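Local coordinates for UPF0311 protein CA_C3321 (Clostridium acetobutylicum ATCC 824, PDB 3G7G) that is of unknown function but belongs to the UPF0311 (DUF3237) family and packs in the crystal as an assembly of four copies, at the interface of chains A and B and the interface of chains A and C. Sequence-based numbering; all coordinates share one arbitrary frame. Chains: chain A/B/C, UPF0311 protein CA_C3321.

Contact 1: the interface of chains A and B. Residues chain A 94, 119-121, 138, 140; chain B 121, 138, 140, 157.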
# COMPACT_ATOMS: atom_id res chain seq x y z
N ILE A 94 1.91 13.19 6.77
CA ILE A 94 0.95 14.29 6.64
C ILE A 94 1.51 15.60 7.10
O ILE A 94 2.47 15.65 7.89
CB ILE A 94 -0.39 13.99 7.33
CG1 ILE A 94 -0.17 13.73 8.80
CG2 ILE A 94 -1.09 12.77 6.64
CD1 ILE A 94 -1.50 13.58 9.58
N ARG A 119 4.44 15.26 10.20
CA ARG A 119 4.89 13.99 10.73
C ARG A 119 4.71 12.90 9.71
O ARG A 119 3.74 12.91 8.95
CB ARG A 119 4.09 13.63 11.97
CG ARG A 119 4.17 14.67 13.09
CD ARG A 119 5.53 14.69 13.62
NE ARG A 119 5.67 15.47 14.84
CZ ARG A 119 6.20 16.67 14.90
NH1 ARG A 119 6.62 17.28 13.79
NH2 ARG A 119 6.32 17.28 16.07
N THR A 120 5.62 11.94 9.72
CA THR A 120 5.65 10.86 8.74
C THR A 120 6.17 9.54 9.36
O THR A 120 6.78 9.52 10.44
CB THR A 120 6.53 11.22 7.48
OG1 THR A 120 7.91 10.98 7.75
CG2 THR A 120 6.39 12.64 7.08
N ILE A 121 5.88 8.45 8.65
CA ILE A 121 6.34 7.13 8.97
C ILE A 121 7.25 6.63 7.80
O ILE A 121 6.77 6.36 6.71
CB ILE A 121 5.20 6.14 9.16
CG1 ILE A 121 4.13 6.62 10.15
CG2 ILE A 121 5.76 4.78 9.60
CD1 ILE A 121 4.56 6.85 11.53
N ILE A 138 9.86 -0.09 14.05
CA ILE A 138 8.99 1.03 13.67
C ILE A 138 9.70 2.36 13.96
O ILE A 138 10.42 2.53 14.97
CB ILE A 138 7.58 0.96 14.34
CG1 ILE A 138 6.83 -0.31 13.89
CG2 ILE A 138 6.72 2.21 14.03
CD1 ILE A 138 6.58 -0.42 12.48
N VAL A 140 9.37 6.88 13.41
CA VAL A 140 8.60 8.08 13.21
C VAL A 140 9.57 9.17 12.79
O VAL A 140 10.69 9.25 13.32
CB VAL A 140 7.90 8.54 14.51
CG1 VAL A 140 7.28 9.89 14.30
CG2 VAL A 140 6.84 7.56 14.93
N ILE B 121 1.53 0.75 13.45
CA ILE B 121 0.99 2.06 13.05
C ILE B 121 -0.47 1.89 12.65
O ILE B 121 -0.76 1.26 11.62
CB ILE B 121 1.72 2.63 11.86
CG1 ILE B 121 3.23 2.78 12.17
CG2 ILE B 121 1.08 3.99 11.42
CD1 ILE B 121 3.54 3.80 13.21
N ILE B 138 -0.52 11.47 13.09
CA ILE B 138 0.19 10.20 13.02
C ILE B 138 0.15 9.55 14.40
O ILE B 138 0.26 10.22 15.43
CB ILE B 138 1.65 10.42 12.57
CG1 ILE B 138 1.70 10.96 11.11
CG2 ILE B 138 2.54 9.10 12.73
CD1 ILE B 138 0.95 10.14 10.03
N VAL B 140 1.33 5.92 16.79
CA VAL B 140 2.05 4.67 17.04
C VAL B 140 1.26 3.91 18.11
O VAL B 140 0.62 4.50 19.00
CB VAL B 140 3.51 4.94 17.54
CG1 VAL B 140 4.33 3.62 17.65
CG2 VAL B 140 4.21 5.93 16.63
N ILE B 157 1.07 11.14 17.90
CA ILE B 157 2.31 11.89 17.74
C ILE B 157 1.97 13.36 17.67
O ILE B 157 1.18 13.80 16.81
CB ILE B 157 3.18 11.49 16.52
CG1 ILE B 157 3.53 9.98 16.56
CG2 ILE B 157 4.47 12.41 16.48
CD1 ILE B 157 4.35 9.52 17.72

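Contact 2: the interface of chains A and C. Residues chain A 78, 86, 88, 125, 127; chain C 27-28, 36.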
# COMPACT_ATOMS: atom_id res chain seq x y z
N ALA A 78 16.79 7.57 -1.66
CA ALA A 78 17.79 6.66 -1.14
C ALA A 78 18.96 7.48 -0.65
O ALA A 78 19.19 8.62 -1.07
CB ALA A 78 18.27 5.70 -2.21
N ALA A 86 23.84 1.44 1.28
CA ALA A 86 22.70 2.21 0.82
C ALA A 86 21.48 1.88 1.65
O ALA A 86 21.36 0.79 2.21
CB ALA A 86 22.42 1.92 -0.65
N TYR A 88 17.22 2.57 1.05
CA TYR A 88 16.10 3.02 0.27
C TYR A 88 14.94 3.34 1.22
O TYR A 88 14.58 2.53 2.09
CB TYR A 88 15.72 1.94 -0.71
CG TYR A 88 14.47 2.25 -1.45
CD1 TYR A 88 14.40 3.34 -2.31
CD2 TYR A 88 13.34 1.46 -1.28
CE1 TYR A 88 13.22 3.65 -2.99
CE2 TYR A 88 12.17 1.75 -1.96
CZ TYR A 88 12.12 2.85 -2.80
OH TYR A 88 10.96 3.12 -3.48
N GLU A 125 14.65 -0.05 3.36
CA GLU A 125 15.15 -1.25 2.71
C GLU A 125 16.67 -1.16 2.70
O GLU A 125 17.19 -0.18 2.27
CB GLU A 125 14.55 -1.36 1.32
CG GLU A 125 15.00 -2.55 0.57
CD GLU A 125 14.43 -2.60 -0.77
OE1 GLU A 125 15.09 -2.12 -1.70
OE2 GLU A 125 13.32 -3.11 -0.90
N TYR A 127 20.71 -3.52 2.66
CA TYR A 127 21.34 -4.63 1.90
C TYR A 127 22.59 -5.16 2.58
O TYR A 127 23.51 -5.71 1.94
CB TYR A 127 21.66 -4.19 0.46
CG TYR A 127 20.57 -3.31 -0.07
CD1 TYR A 127 19.46 -3.86 -0.70
CD2 TYR A 127 20.59 -1.93 0.14
CE1 TYR A 127 18.42 -3.05 -1.14
CE2 TYR A 127 19.57 -1.12 -0.33
CZ TYR A 127 18.47 -1.70 -0.94
OH TYR A 127 17.41 -0.91 -1.42
N ILE C 27 20.64 1.37 -6.35
CA ILE C 27 20.63 1.71 -4.95
C ILE C 27 21.43 0.64 -4.18
O ILE C 27 22.44 0.95 -3.57
CB ILE C 27 19.20 1.82 -4.40
CG1 ILE C 27 18.36 2.81 -5.26
CG2 ILE C 27 19.21 2.21 -2.89
CD1 ILE C 27 19.06 4.16 -5.47
N GLY C 28 21.00 -0.62 -4.25
CA GLY C 28 21.71 -1.67 -3.57
C GLY C 28 21.19 -3.02 -3.92
O GLY C 28 20.13 -3.11 -4.53
N ARG C 36 17.52 -3.29 -5.84
CA ARG C 36 16.75 -2.05 -5.93
C ARG C 36 17.41 -1.01 -6.84
O ARG C 36 18.55 -0.60 -6.63
CB ARG C 36 16.59 -1.44 -4.51
CG ARG C 36 15.83 -0.06 -4.40
CD ARG C 36 14.35 -0.10 -4.80
NE ARG C 36 13.60 -1.01 -3.92
CZ ARG C 36 12.30 -1.26 -4.00
NH1 ARG C 36 11.57 -0.71 -4.95
NH2 ARG C 36 11.72 -2.09 -3.16

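Contact 1: the interface of chains A and B
A:Ile121 and B:Ile121, which meet across this two-fold interface, both lie on extended backbone in strand 117-126 of their chains, with A:Val140 and B:Val140 likewise extended in strand 139-144. The patch is chiefly aliphatic. The side chains of A:Ile121 and B:Ile121 reach toward each other tip to tip, and their CD1 methyls stand 3.6 Å apart. B:Ile138 buries more surface than any other residue given here, 60 Å². It runs antiparallel past A:Ile121, and its CG2 branch presses on A:Ile121 CD1 at 3.3 Å, a tight carbon contact. CG1 of B:Ile138 lies beside the backbone N (chi1 -65°) and reaches A:Arg119 CB at 3.7 Å, which leaves CG2, opposite that N, for A:Ile121. The CD1 methyl of B:Ile138 lies 3.9 Å from A:Ile94 CG1. A:Ile138 meets B:Ile121 on the far side of the patch, its CG2 resting 3.6 Å from B:Ile121 CD1. The CG2 methyls of A:Val140 and B:Val140 touch at 3.5 Å where the side chains meet at a slant. A:Arg119 bends at chi2 (-68°) and passes B:Ile157 at an angle. The CG2 methyl of B:Ile157 sits at the edge of the guanidinium, in its plane, 3.7 Å from A:Arg119 NE. Here the arginine contributes its aliphatic stem as well as its head. The patch gives the A-B pair of the deposited assembly, which may or may not be the biological one, an apolar seam that probably helps hold the copies together.

Contact 2: the interface of chains A and C
C:Arg36 spans the joint between two copies of this UPF0311 (DUF3237) family protein, reaching from strand 34-47 of chain C to A:Glu125 and A:Tyr88. The joint belongs to the deposited assembly and may not be the biological one. C:Arg36 buries 58 Å². The chain leaves with CG anti to the backbone N (chi1 178°), then bends at chi2 and chi3, which turns the guanidinium toward both partners. The grip on A:Glu125 is side-on. C:Arg36 NE donates to the carboxylate oxygen A:Glu125 OE1 at 2.9 Å, a salt bridge, and C:Arg36 NH2 donates to A:Glu125 OE2 at 2.9 Å. Both bonds are nearly straight and lie close to the guanidinium plane. They meet the syn sides of the carboxylate but about 25° out of its plane, and the carboxylate and guanidinium planes are 31° apart.

A:Tyr88 lies against one face of the same guanidinium, with A:Tyr88 CE2 3.6 Å from C:Arg36 CZ. The two planes are nearly parallel. The CD methylene of C:Arg36 sits over the centre of the ring, a CH-pi contact.

A:Tyr127 has two roles: it touches chain C and also positions A:Glu125. A:Tyr127 OH, the phenol hydroxyl, donates to the anti lone pair of A:Glu125 OE1 at 2.6 Å. OE1 thus takes bonds from within its own chain and from chain C, which should help fix the carboxylate. The backbone of C:Gly28 covers a face of the A:Tyr127 ring. C:Ile27 packs its CG2 and CD1 methyls on A:Ala78 CB, with C:Ile27 CG2 at 3.7 Å.

Contact 1 and contact 2 lie about 22 Å apart, measured between the centres of their C-alpha atoms. In chain A both draw on strands 86-96 and 117-126. A:Ile94, A:Arg119, A:Thr120 and A:Ile121 serve contact 1, whereas A:Ala86, A:Tyr88 and A:Glu125 serve contact 2. The same two strands therefore run from one partner to the other. Strand 139-144 adds A:Val140 to contact 1, and strand 71-81 adds A:Ala78 to contact 2. Chain A can hold chains B and C at once, and each interface is two-fold symmetric. Their combination may build the deposited tetramer, although the structure alone does not show that this is the form in solution.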